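Glycosyl hydrolase (Rhizobium leguminosarum bv. trifolii, PDB 5NDX) probably hydrolyses O-glycosidic bonds as a family 39 glycosidase, a bacterial orthologue of human alpha-L-iduronidase. Local coordinates at residues Thr5-Asp10 against Val426-Ser431; Asn63-Lys68 against Gly98-Leu103; Thr105-Met110 against Thr160-Ala165; Leu395-Thr400 against Ile409-Ser414. The protein carries 2 engineered substitutions. All blocks are in the same frame, centred on the assembly; numbering follows the deposited sequence.

Interaction 1: Thr5-Asp10 against Val426-Ser431; sequences TRINVD and VRLEVS
This is a parallel pairing of two neighbouring strands in the mixed beta-sheet that accompanies the TIM barrel of this family 39 hydrolase. Strand 4-10, at the start of the chain, pairs with strand 422-431, more than 400 residues on. The pairing is in exact register from Thr5 with Val426 to Asp10 with Ser431. Five backbone hydrogen bonds hold it, and the shortest runs from Glu429 N to Ile7 O at 2.8 Å.

The face with Ile7, Val9, Val426, Leu428 and Val430 is buried and largely apolar. Ile7 CD1 reaches across to Val426 CG1 at 3.7 Å. Strand 407-413 covers part of this face through Leu411 and Ile409.

The other face is polar. Arg427 keeps CG anti to its backbone N and runs extended to NE. Arg6 bends at chi3 (55°) and lies alongside it, the two guanidinium planes only 19° apart. Arg427 CD sits over one face of the Arg6 guanidinium. Glu429 OE2 binds both charges and probably offsets their repulsion. An alanine at Arg427 would remove the NE bond to Glu429 and the CD packing on Arg6, and would probably leave both side chains less firmly placed. Arg427 NE donates to the anti lone pair of Glu429 OE2 at 2.6 Å, while Arg6 NH2 meets the same oxygen at 2.7 Å, with the Arg6 guanidinium and carboxylate planes 88° apart.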
loop_
_atom_site.group_PDB
_atom_site.type_symbol
_atom_site.label_atom_id
_atom_site.label_comp_id
_atom_site.label_asym_id
_atom_site.label_seq_id
_atom_site.Cartn_x
_atom_site.Cartn_y
_atom_site.Cartn_z
ATOM N N THR A 5 -20.206 -23.152 -0.608
ATOM C CA THR A 5 -20.107 -22.807 -2.003
ATOM C C THR A 5 -19.010 -23.602 -2.686
ATOM O O THR A 5 -17.892 -23.658 -2.168
ATOM C CB THR A 5 -19.833 -21.295 -2.185
ATOM O OG1 THR A 5 -20.861 -20.544 -1.533
ATOM C CG2 THR A 5 -19.838 -20.946 -3.673
ATOM N N ARG A 6 -19.320 -24.200 -3.834
ATOM C CA ARG A 6 -18.303 -24.872 -4.667
ATOM C C ARG A 6 -17.852 -23.823 -5.666
ATOM O O ARG A 6 -18.683 -23.228 -6.352
ATOM C CB ARG A 6 -18.807 -26.187 -5.359
ATOM C CG ARG A 6 -19.286 -27.313 -4.402
ATOM C CD ARG A 6 -19.842 -28.664 -5.011
ATOM N NE ARG A 6 -18.846 -29.257 -5.931
ATOM C CZ ARG A 6 -18.201 -30.444 -5.832
ATOM N NH1 ARG A 6 -18.418 -31.360 -4.859
ATOM N NH2 ARG A 6 -17.313 -30.741 -6.781
ATOM N N ILE A 7 -16.552 -23.509 -5.680
ATOM C CA ILE A 7 -15.989 -22.535 -6.620
ATOM C C ILE A 7 -14.987 -23.265 -7.526
ATOM O O ILE A 7 -14.095 -23.933 -7.013
ATOM C CB ILE A 7 -15.302 -21.414 -5.865
ATOM C CG1 ILE A 7 -16.294 -20.706 -4.927
ATOM C CG2 ILE A 7 -14.752 -20.362 -6.803
ATOM C CD1 ILE A 7 -15.654 -19.572 -4.142
ATOM N N ASN A 8 -15.162 -23.159 -8.844
ATOM C CA ASN A 8 -14.233 -23.681 -9.811
ATOM C C ASN A 8 -13.607 -22.516 -10.541
ATOM O O ASN A 8 -14.301 -21.669 -11.129
ATOM C CB ASN A 8 -14.859 -24.644 -10.855
ATOM C CG ASN A 8 -13.788 -25.122 -11.885
ATOM O OD1 ASN A 8 -12.958 -26.001 -11.613
ATOM N ND2 ASN A 8 -13.748 -24.456 -13.040
ATOM N N VAL A 9 -12.285 -22.488 -10.510
ATOM C CA VAL A 9 -11.499 -21.510 -11.222
ATOM C C VAL A 9 -10.797 -22.244 -12.361
ATOM O O VAL A 9 -10.044 -23.204 -12.117
ATOM C CB VAL A 9 -10.454 -20.894 -10.313
ATOM C CG1 VAL A 9 -9.529 -19.977 -11.074
ATOM C CG2 VAL A 9 -11.124 -20.085 -9.189
ATOM N N ASP A 10 -11.024 -21.786 -13.582
ATOM C CA ASP A 10 -10.391 -22.428 -14.726
ATOM C C ASP A 10 -9.212 -21.633 -15.236
ATOM O O ASP A 10 -9.360 -20.641 -15.919
ATOM C CB ASP A 10 -11.417 -22.705 -15.826
ATOM C CG ASP A 10 -10.811 -23.507 -17.020
ATOM O OD1 ASP A 10 -9.585 -23.808 -17.106
ATOM O OD2 ASP A 10 -11.642 -23.832 -17.865
ATOM N N VAL A 426 -16.128 -23.206 1.785
ATOM C CA VAL A 426 -15.839 -23.163 0.371
ATOM C C VAL A 426 -15.039 -24.405 -0.016
ATOM O O VAL A 426 -14.033 -24.782 0.658
ATOM C CB VAL A 426 -15.065 -21.886 -0.024
ATOM C CG1 VAL A 426 -14.578 -21.911 -1.445
ATOM C CG2 VAL A 426 -15.931 -20.654 0.205
ATOM N N ARG A 427 -15.497 -25.056 -1.083
ATOM C CA ARG A 427 -14.701 -26.085 -1.746
ATOM C C ARG A 427 -14.160 -25.410 -2.988
ATOM O O ARG A 427 -14.933 -25.027 -3.865
ATOM C CB ARG A 427 -15.493 -27.304 -2.139
ATOM C CG ARG A 427 -14.662 -28.393 -2.844
ATOM C CD ARG A 427 -15.529 -29.527 -3.403
ATOM N NE ARG A 427 -14.665 -30.444 -4.135
ATOM C CZ ARG A 427 -14.047 -31.515 -3.626
ATOM N NH1 ARG A 427 -14.177 -31.917 -2.363
ATOM N NH2 ARG A 427 -13.262 -32.207 -4.419
ATOM N N LEU A 428 -12.846 -25.234 -3.029
ATOM C CA LEU A 428 -12.209 -24.525 -4.120
ATOM C C LEU A 428 -11.553 -25.554 -5.021
ATOM O O LEU A 428 -10.742 -26.342 -4.561
ATOM C CB LEU A 428 -11.154 -23.568 -3.591
ATOM C CG LEU A 428 -10.316 -22.816 -4.640
ATOM C CD1 LEU A 428 -11.209 -21.867 -5.408
ATOM C CD2 LEU A 428 -9.227 -22.020 -3.938
ATOM N N GLU A 429 -11.898 -25.508 -6.291
ATOM C CA GLU A 429 -11.333 -26.367 -7.327
ATOM C C GLU A 429 -10.625 -25.481 -8.343
ATOM O O GLU A 429 -11.150 -24.466 -8.751
ATOM C CB GLU A 429 -12.454 -27.176 -7.996
ATOM C CG GLU A 429 -13.083 -28.130 -6.980
ATOM C CD GLU A 429 -14.250 -28.978 -7.470
ATOM O OE1 GLU A 429 -14.541 -28.950 -8.675
ATOM O OE2 GLU A 429 -14.867 -29.700 -6.643
ATOM N N VAL A 430 -9.425 -25.850 -8.726
ATOM C CA VAL A 430 -8.729 -25.128 -9.771
ATOM C C VAL A 430 -8.440 -26.176 -10.866
ATOM O O VAL A 430 -7.804 -27.182 -10.594
ATOM C CB VAL A 430 -7.416 -24.505 -9.307
ATOM C CG1 VAL A 430 -6.746 -23.761 -10.466
ATOM C CG2 VAL A 430 -7.634 -23.546 -8.154
ATOM N N SER A 431 -8.902 -25.911 -12.074
ATOM C CA SER A 431 -8.667 -26.790 -13.211
ATOM C C SER A 431 -7.911 -26.059 -14.306
ATOM O O SER A 431 -7.595 -24.885 -14.196
ATOM C CB SER A 431 -10.016 -27.299 -13.750
ATOM O OG SER A 431 -10.781 -26.215 -14.196
#

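Interaction 2: Asn63-Lys68 against Gly98-Leu103; sequences NLLSAK and GNPSGL. Unlike the reference sequence in segment 63-68: Leu65 (reference Val).
Leu65, which differs from the valine of the reference sequence, lays its CB against the Pro100 ring, touching CB at 3.8 Å and CG slightly farther off. Polar grips hold the two loops on either side of this apolar touch along the chain.

At one end, Asn63 turns its amide oxygen to the backbone of the other loop. CG lies anti to the carbonyl carbon (chi1 -71°). Asn99 N donates to Asn63 OD1 at 2.9 Å, nearly along the C=O axis. Gly98 CA packs 3.4 Å from the same OD1. A side chain on Gly98 would run into Asn63 N, and the Gly98 backbone angles by themselves already call for glycine. A leucine at Asn63 would take away this acceptor of Asn99 N and would probably loosen this end of the contact.

At the other end, Ser101 points its OG at the backbone beyond Ser66. Ala67 N donates to Ser101 OG at 2.7 Å, and the bond is fairly straight (165°). Ala67 CB then meets Leu103 CD2 at 3.9 Å.

The contact joins two loops of the TIM barrel domain. Segment 98-103 follows barrel strand 91-95 and leads toward helix 110-131, where Leu119 touches Leu65. Helix 76-87 packs on Leu65 through Leu78, and Ser66 pairs with Asp74 of the short strand 73-74.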
loop_
_atom_site.group_PDB
_atom_site.type_symbol
_atom_site.label_atom_id
_atom_site.label_comp_id
_atom_site.label_asym_id
_atom_site.label_seq_id
_atom_site.Cartn_x
_atom_site.Cartn_y
_atom_site.Cartn_z
ATOM N N ASN A 63 7.133 22.168 1.555
ATOM C CA ASN A 63 7.485 22.713 2.888
ATOM C C ASN A 63 8.851 22.267 3.338
ATOM O O ASN A 63 9.376 22.842 4.249
ATOM C CB ASN A 63 6.461 22.350 3.972
ATOM C CG ASN A 63 5.141 23.083 3.792
ATOM O OD1 ASN A 63 5.014 23.997 2.983
ATOM N ND2 ASN A 63 4.155 22.672 4.539
ATOM N N LEU A 64 9.416 21.235 2.718
ATOM C CA LEU A 64 10.785 20.849 2.982
ATOM C C LEU A 64 11.812 21.837 2.389
ATOM O O LEU A 64 12.962 21.819 2.794
ATOM C CB LEU A 64 11.076 19.438 2.435
ATOM C CG LEU A 64 10.269 18.311 3.107
ATOM C CD1 LEU A 64 10.618 16.948 2.542
ATOM C CD2 LEU A 64 10.404 18.340 4.641
ATOM N N LEU A 65 11.407 22.650 1.422
ATOM C CA LEU A 65 12.306 23.636 0.829
ATOM C C LEU A 65 12.299 24.911 1.656
ATOM O O LEU A 65 11.353 25.196 2.360
ATOM C CB LEU A 65 11.865 23.964 -0.594
ATOM C CG LEU A 65 11.944 22.865 -1.658
ATOM C CD1 LEU A 65 11.657 23.480 -3.001
ATOM C CD2 LEU A 65 13.284 22.170 -1.656
ATOM N N SER A 66 13.363 25.684 1.549
ATOM C CA SER A 66 13.334 27.063 2.062
ATOM C C SER A 66 14.071 27.974 1.077
ATOM O O SER A 66 14.925 27.508 0.300
ATOM C CB SER A 66 13.892 27.140 3.498
ATOM O OG SER A 66 15.201 26.634 3.491
ATOM N N ALA A 67 13.653 29.241 1.045
ATOM C CA ALA A 67 14.271 30.258 0.167
ATOM C C ALA A 67 15.677 30.485 0.642
ATOM O O ALA A 67 15.880 30.762 1.819
ATOM C CB ALA A 67 13.523 31.578 0.233
ATOM N N LYS A 68 16.635 30.325 -0.263
ATOM C CA LYS A 68 17.945 30.939 -0.112
ATOM C C LYS A 68 17.867 32.215 -0.965
ATOM O O LYS A 68 17.809 32.119 -2.203
ATOM C CB LYS A 68 19.085 29.993 -0.550
ATOM C CG LYS A 68 19.541 29.042 0.567
ATOM C CD LYS A 68 21.021 28.646 0.500
ATOM C CE LYS A 68 21.266 27.415 -0.358
ATOM N NZ LYS A 68 20.833 27.634 -1.764
ATOM N N GLY A 98 2.766 22.726 -1.034
ATOM C CA GLY A 98 3.573 23.308 0.031
ATOM C C GLY A 98 3.997 24.710 -0.385
ATOM O O GLY A 98 3.722 25.149 -1.513
ATOM N N ASN A 99 4.698 25.398 0.511
ATOM C CA ASN A 99 4.952 26.837 0.328
ATOM C C ASN A 99 6.304 27.193 0.922
ATOM O O ASN A 99 6.396 27.534 2.103
ATOM C CB ASN A 99 3.833 27.650 1.003
ATOM C CG ASN A 99 3.911 29.135 0.683
ATOM O OD1 ASN A 99 4.776 29.605 -0.072
ATOM N ND2 ASN A 99 2.988 29.886 1.238
ATOM N N PRO A 100 7.354 27.087 0.124
ATOM C CA PRO A 100 8.687 27.252 0.706
ATOM C C PRO A 100 8.897 28.649 1.331
ATOM O O PRO A 100 8.716 29.645 0.648
ATOM C CB PRO A 100 9.619 27.052 -0.483
ATOM C CG PRO A 100 8.799 26.296 -1.497
ATOM C CD PRO A 100 7.422 26.851 -1.327
ATOM N N SER A 101 9.243 28.664 2.617
ATOM C CA SER A 101 9.420 29.875 3.414
ATOM C C SER A 101 8.208 30.811 3.339
ATOM O O SER A 101 8.391 32.008 3.326
ATOM C CB SER A 101 10.681 30.624 2.962
ATOM O OG SER A 101 11.833 29.817 3.018
ATOM N N GLY A 102 6.990 30.282 3.238
ATOM C CA GLY A 102 5.794 31.121 3.055
ATOM C C GLY A 102 5.792 32.100 1.871
ATOM O O GLY A 102 5.000 33.006 1.831
ATOM N N LEU A 103 6.651 31.910 0.890
ATOM C CA LEU A 103 6.813 32.880 -0.204
ATOM C C LEU A 103 5.606 33.103 -1.079
ATOM O O LEU A 103 5.519 34.145 -1.703
ATOM C CB LEU A 103 7.923 32.456 -1.158
ATOM C CG LEU A 103 9.322 32.998 -0.934
ATOM C CD1 LEU A 103 9.718 32.978 0.534
ATOM C CD2 LEU A 103 10.271 32.174 -1.792
#

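Interaction 3: Thr105-Met110 against Thr160-Ala165; sequences TDYEDM and TNYYDA
Tyr162 holds CG anti to its backbone N (chi1 157°), while Tyr107 and Asn161 hold CG anti to the carbonyl carbon, Tyr107 with chi1 at -78°. These torsions set up a T-shaped aromatic pair and a side-chain-to-backbone bond. Together they join the loop after TIM barrel strand 91-95 to helix 155-171.

The two tyrosines lie side by side and point the same way. Tyr162 turns its edge toward the face of Tyr107. The centroids are 5.6 Å apart and the planes meet at 73°. Tyr162 CB also sits over the Tyr107 face, a CH-pi contact at 4.3 Å from the ring centroid. The Tyr162 hydroxyl is bound beyond the pair, to Leu96 O and Thr144 N, which helps hold the far end of that ring. Tyr154 adds a second edge-to-face contact to Tyr107.

The loop is shaped by its own turns. Asp106 to Asp109 form a type I beta turn, and Asp106 OD1 accepts from Glu108 N in an Asx turn. Asp109 then caps helix 110-131 at its start, through Asp111 N. The turn presents the Tyr107 carbonyl to the neighbouring helix. Asn161 ND2 donates to a lone pair of Tyr107 O at 2.9 Å, with that oxygen close to the plane of the Asn161 amide.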
loop_
_atom_site.group_PDB
_atom_site.type_symbol
_atom_site.label_atom_id
_atom_site.label_comp_id
_atom_site.label_asym_id
_atom_site.label_seq_id
_atom_site.Cartn_x
_atom_site.Cartn_y
_atom_site.Cartn_z
ATOM N N THR A 105 1.811 33.854 -1.749
ATOM C CA THR A 105 0.648 34.473 -1.069
ATOM C C THR A 105 -0.553 34.810 -1.967
ATOM O O THR A 105 -1.607 35.122 -1.455
ATOM C CB THR A 105 1.111 35.764 -0.386
ATOM O OG1 THR A 105 1.778 36.581 -1.358
ATOM C CG2 THR A 105 2.087 35.440 0.753
ATOM N N ASP A 106 -0.429 34.653 -3.283
ATOM C CA ASP A 106 -1.427 35.152 -4.227
ATOM C C ASP A 106 -1.213 34.571 -5.620
ATOM O O ASP A 106 -0.327 35.012 -6.357
ATOM C CB ASP A 106 -1.387 36.696 -4.296
ATOM C CG ASP A 106 -2.529 37.298 -5.133
ATOM O OD1 ASP A 106 -3.514 36.588 -5.468
ATOM O OD2 ASP A 106 -2.436 38.513 -5.433
ATOM N N TYR A 107 -2.056 33.606 -5.992
ATOM C CA TYR A 107 -1.906 32.924 -7.294
ATOM C C TYR A 107 -2.558 33.677 -8.450
ATOM O O TYR A 107 -2.470 33.239 -9.593
ATOM C CB TYR A 107 -2.371 31.451 -7.204
ATOM C CG TYR A 107 -1.329 30.562 -6.541
ATOM C CD1 TYR A 107 -0.215 30.121 -7.252
ATOM C CD2 TYR A 107 -1.436 30.191 -5.202
ATOM C CE1 TYR A 107 0.749 29.330 -6.653
ATOM C CE2 TYR A 107 -0.481 29.384 -4.600
ATOM C CZ TYR A 107 0.611 28.964 -5.336
ATOM O OH TYR A 107 1.573 28.181 -4.764
ATOM N N GLU A 108 -3.171 34.828 -8.154
ATOM C CA GLU A 108 -3.625 35.775 -9.181
ATOM C C GLU A 108 -2.543 36.772 -9.558
ATOM O O GLU A 108 -2.603 37.371 -10.622
ATOM C CB GLU A 108 -4.874 36.494 -8.717
ATOM C CG GLU A 108 -5.958 35.503 -8.336
ATOM C CD GLU A 108 -7.330 36.122 -8.290
ATOM O OE1 GLU A 108 -7.794 36.544 -9.361
ATOM O OE2 GLU A 108 -7.946 36.156 -7.202
ATOM N N ASP A 109 -1.545 36.930 -8.694
ATOM C CA ASP A 109 -0.371 37.704 -9.018
ATOM C C ASP A 109 0.492 36.905 -9.993
ATOM O O ASP A 109 1.122 35.933 -9.600
ATOM C CB ASP A 109 0.387 38.014 -7.724
ATOM C CG ASP A 109 1.660 38.802 -7.947
ATOM O OD1 ASP A 109 2.279 38.731 -9.027
ATOM O OD2 ASP A 109 2.070 39.480 -6.991
ATOM N N MET A 110 0.561 37.349 -11.241
ATOM C CA MET A 110 1.277 36.617 -12.280
ATOM C C MET A 110 2.806 36.491 -12.114
ATOM O O MET A 110 3.429 35.639 -12.774
ATOM C CB MET A 110 0.945 37.186 -13.673
ATOM C CG MET A 110 -0.487 36.904 -14.108
ATOM S SD MET A 110 -0.894 35.146 -14.333
ATOM C CE MET A 110 0.213 34.726 -15.680
ATOM N N THR A 160 -6.767 27.722 -10.869
ATOM C CA THR A 160 -6.637 27.462 -12.281
ATOM C C THR A 160 -5.305 28.006 -12.855
ATOM O O THR A 160 -4.710 27.410 -13.754
ATOM C CB THR A 160 -7.938 27.958 -12.962
ATOM O OG1 THR A 160 -8.335 27.041 -13.970
ATOM C CG2 THR A 160 -7.835 29.355 -13.514
ATOM N N ASN A 161 -4.806 29.117 -12.311
ATOM C CA ASN A 161 -3.471 29.648 -12.677
ATOM C C ASN A 161 -2.336 28.780 -12.109
ATOM O O ASN A 161 -1.290 28.626 -12.722
ATOM C CB ASN A 161 -3.237 31.045 -12.079
ATOM C CG ASN A 161 -4.108 32.133 -12.677
ATOM O OD1 ASN A 161 -4.676 32.017 -13.768
ATOM N ND2 ASN A 161 -4.174 33.226 -11.955
ATOM N N TYR A 162 -2.527 28.353 -10.869
ATOM C CA TYR A 162 -1.652 27.374 -10.211
ATOM C C TYR A 162 -1.495 26.093 -11.057
ATOM O O TYR A 162 -0.360 25.646 -11.291
ATOM C CB TYR A 162 -2.153 27.109 -8.782
ATOM C CG TYR A 162 -1.719 25.775 -8.213
ATOM C CD1 TYR A 162 -0.434 25.592 -7.676
ATOM C CD2 TYR A 162 -2.586 24.704 -8.223
ATOM C CE1 TYR A 162 -0.042 24.362 -7.166
ATOM C CE2 TYR A 162 -2.208 23.476 -7.723
ATOM C CZ TYR A 162 -0.926 23.306 -7.222
ATOM O OH TYR A 162 -0.601 22.076 -6.742
ATOM N N TYR A 163 -2.607 25.547 -11.549
ATOM C CA TYR A 163 -2.591 24.370 -12.460
ATOM C C TYR A 163 -1.763 24.667 -13.721
ATOM O O TYR A 163 -0.853 23.904 -14.107
ATOM C CB TYR A 163 -4.023 23.909 -12.832
ATOM C CG TYR A 163 -4.005 22.598 -13.555
ATOM C CD1 TYR A 163 -3.931 21.398 -12.841
ATOM C CD2 TYR A 163 -3.917 22.547 -14.927
ATOM C CE1 TYR A 163 -3.811 20.184 -13.484
ATOM C CE2 TYR A 163 -3.803 21.354 -15.586
ATOM C CZ TYR A 163 -3.749 20.154 -14.857
ATOM O OH TYR A 163 -3.604 18.940 -15.497
ATOM N N ASP A 164 -2.038 25.822 -14.328
ATOM C CA ASP A 164 -1.304 26.301 -15.510
ATOM C C ASP A 164 0.183 26.335 -15.288
ATOM O O ASP A 164 0.945 25.964 -16.156
ATOM C CB ASP A 164 -1.761 27.721 -15.900
ATOM C CG ASP A 164 -3.188 27.772 -16.408
ATOM O OD1 ASP A 164 -3.640 26.779 -16.994
ATOM O OD2 ASP A 164 -3.861 28.825 -16.241
ATOM N N ALA A 165 0.571 26.811 -14.113
ATOM C CA ALA A 165 1.979 26.964 -13.729
ATOM C C ALA A 165 2.646 25.604 -13.509
ATOM O O ALA A 165 3.798 25.388 -13.945
ATOM C CB ALA A 165 2.067 27.805 -12.462
#

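Interaction 4: Leu395-Thr400 against Ile409-Ser414; sequences LAILPT and ISLIHS
Ile397 and Ile409 lie side by side at the apolar centre of this antiparallel beta hairpin, with Ile397 CG1 3.7 Å from Ile409 CG2. Ile397 CG1 is anti to the backbone N (chi1 -167°), which puts CG2 in the crowded position and turns CG1 toward its neighbour. On the same face Leu395 crosses Leu411 obliquely. Their CD1 methyls meet at 4.0 Å. Strand 422-431 packs on this face through Val426 and Val430.

The opposite face carries Ala396, Leu398, Ser410 and Ile412. Leu398 and Ile412 cross obliquely, their CD1 methyls 4.2 Å apart. Helix 282-300 covers this side, with Ala289 on Ile412 and Glu293 on Ala396 and Leu398.

Between the faces runs the backbone ladder. Ala396 with Ile412 and Leu398 with Ser410 are hydrogen-bonded pairs. Ala396 N donates to Ile412 O at 2.9 Å, in the carbonyl plane. Ile412 N returns a bond to Ala396 O, also 2.9 Å, but from above the Ala396 carbonyl plane. The Leu398 and Ser410 pair repeats this pattern.

Polar side chains are few. Ser410 OG bonds to Gln521 OE1 and so reaches strand 518-526. His413 ND1 is buried near Leu395 N and has no partner in the model. The hydrogen bonding across the hairpin is thus wholly backbone to backbone. Its mostly apolar side chains pack on both faces, so the strand pairing itself does not depend on polar side chains.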
loop_
_atom_site.group_PDB
_atom_site.type_symbol
_atom_site.label_atom_id
_atom_site.label_comp_id
_atom_site.label_asym_id
_atom_site.label_seq_id
_atom_site.Cartn_x
_atom_site.Cartn_y
_atom_site.Cartn_z
ATOM N N LEU A 395 -19.113 -12.624 0.135
ATOM C CA LEU A 395 -18.097 -13.534 -0.420
ATOM C C LEU A 395 -17.741 -13.125 -1.852
ATOM O O LEU A 395 -18.584 -13.175 -2.776
ATOM C CB LEU A 395 -18.552 -15.004 -0.347
ATOM C CG LEU A 395 -17.458 -16.022 -0.677
ATOM C CD1 LEU A 395 -16.362 -16.024 0.381
ATOM C CD2 LEU A 395 -18.090 -17.409 -0.719
ATOM N N ALA A 396 -16.479 -12.711 -2.026
ATOM C CA ALA A 396 -15.977 -12.189 -3.292
ATOM C C ALA A 396 -14.659 -12.867 -3.645
ATOM O O ALA A 396 -13.969 -13.479 -2.793
ATOM C CB ALA A 396 -15.802 -10.663 -3.205
ATOM N N ILE A 397 -14.320 -12.803 -4.921
ATOM C CA ILE A 397 -13.127 -13.474 -5.418
ATOM C C ILE A 397 -12.340 -12.648 -6.452
ATOM O O ILE A 397 -12.944 -11.936 -7.224
ATOM C CB ILE A 397 -13.521 -14.848 -5.956
ATOM C CG1 ILE A 397 -12.266 -15.698 -6.184
ATOM C CG2 ILE A 397 -14.351 -14.744 -7.252
ATOM C CD1 ILE A 397 -12.609 -17.140 -6.408
ATOM N N LEU A 398 -11.000 -12.699 -6.416
ATOM C CA LEU A 398 -10.127 -12.154 -7.492
ATOM C C LEU A 398 -9.293 -13.349 -7.979
ATOM O O LEU A 398 -8.310 -13.730 -7.338
ATOM C CB LEU A 398 -9.225 -11.024 -6.993
ATOM C CG LEU A 398 -9.956 -9.777 -6.439
ATOM C CD1 LEU A 398 -9.006 -8.933 -5.625
ATOM C CD2 LEU A 398 -10.561 -8.955 -7.584
ATOM N N PRO A 399 -9.695 -13.961 -9.099
ATOM C CA PRO A 399 -9.083 -15.176 -9.571
ATOM C C PRO A 399 -8.164 -14.871 -10.719
ATOM O O PRO A 399 -8.637 -14.389 -11.741
ATOM C CB PRO A 399 -10.278 -16.010 -10.019
ATOM C CG PRO A 399 -11.259 -14.994 -10.503
ATOM C CD PRO A 399 -10.939 -13.658 -9.834
ATOM N N THR A 400 -6.852 -15.057 -10.516
ATOM C CA THR A 400 -5.859 -14.666 -11.507
ATOM C C THR A 400 -4.933 -15.815 -11.882
ATOM O O THR A 400 -4.679 -16.706 -11.077
ATOM C CB THR A 400 -4.997 -13.468 -11.073
ATOM O OG1 THR A 400 -4.159 -13.840 -9.972
ATOM C CG2 THR A 400 -5.856 -12.266 -10.747
ATOM N N ILE A 409 -5.257 -16.550 -6.180
ATOM C CA ILE A 409 -6.659 -16.239 -5.930
ATOM C C ILE A 409 -6.826 -15.568 -4.564
ATOM O O ILE A 409 -6.388 -16.130 -3.546
ATOM C CB ILE A 409 -7.476 -17.515 -5.930
ATOM C CG1 ILE A 409 -7.436 -18.190 -7.300
ATOM C CG2 ILE A 409 -8.944 -17.237 -5.528
ATOM C CD1 ILE A 409 -7.748 -19.654 -7.225
ATOM N N SER A 410 -7.427 -14.380 -4.542
ATOM C CA SER A 410 -7.838 -13.748 -3.303
ATOM C C SER A 410 -9.285 -14.153 -3.037
ATOM O O SER A 410 -10.169 -13.914 -3.866
ATOM C CB SER A 410 -7.721 -12.243 -3.376
ATOM O OG SER A 410 -6.383 -11.833 -3.515
ATOM N N LEU A 411 -9.539 -14.799 -1.903
ATOM C CA LEU A 411 -10.919 -15.100 -1.468
ATOM C C LEU A 411 -11.242 -14.156 -0.277
ATOM O O LEU A 411 -10.591 -14.216 0.792
ATOM C CB LEU A 411 -11.015 -16.541 -1.070
ATOM C CG LEU A 411 -12.432 -17.028 -0.793
ATOM C CD1 LEU A 411 -13.300 -16.977 -2.052
ATOM C CD2 LEU A 411 -12.359 -18.442 -0.250
ATOM N N ILE A 412 -12.242 -13.299 -0.470
ATOM C CA ILE A 412 -12.534 -12.181 0.402
ATOM C C ILE A 412 -13.887 -12.456 1.102
ATOM O O ILE A 412 -14.862 -12.740 0.407
ATOM C CB ILE A 412 -12.672 -10.930 -0.453
ATOM C CG1 ILE A 412 -11.405 -10.671 -1.271
ATOM C CG2 ILE A 412 -13.038 -9.714 0.387
ATOM C CD1 ILE A 412 -11.655 -9.796 -2.483
ATOM N N HIS A 413 -13.946 -12.446 2.434
ATOM C CA HIS A 413 -15.249 -12.576 3.126
ATOM C C HIS A 413 -15.359 -11.354 4.004
ATOM O O HIS A 413 -14.661 -11.240 5.009
ATOM C CB HIS A 413 -15.266 -13.880 3.871
ATOM C CG HIS A 413 -16.613 -14.351 4.323
ATOM N ND1 HIS A 413 -17.822 -13.851 3.859
ATOM C CD2 HIS A 413 -16.936 -15.331 5.184
ATOM C CE1 HIS A 413 -18.825 -14.500 4.426
ATOM N NE2 HIS A 413 -18.315 -15.419 5.217
ATOM N N SER A 414 -16.119 -10.384 3.521
ATOM C CA SER A 414 -16.155 -9.074 4.104
ATOM C C SER A 414 -17.515 -8.440 3.815
ATOM O O SER A 414 -17.999 -8.464 2.664
ATOM C CB SER A 414 -15.028 -8.204 3.528
ATOM O OG SER A 414 -15.135 -6.831 3.874
#

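Interactions 1 and 4 belong to the same mixed beta-sheet and touch each other. Ile7 CG2 packs on Ile397 CD1 at 3.9 Å, and Val430 CG2 meets Ile409 CD1 at 4.0 Å. Interaction 4 is the more buried, with mostly apolar packing on both sides. Interaction 1 has one largely apolar face and one polar face with salt bridges. Interactions 2 and 3 lie across the chain's centre, in the TIM barrel domain. They share the loop between strand 91-95 and helix 110-131, but do not otherwise touch. Interaction 2 is a partly buried loop contact with two hydrogen bonds. Interaction 3 is buried and aromatic.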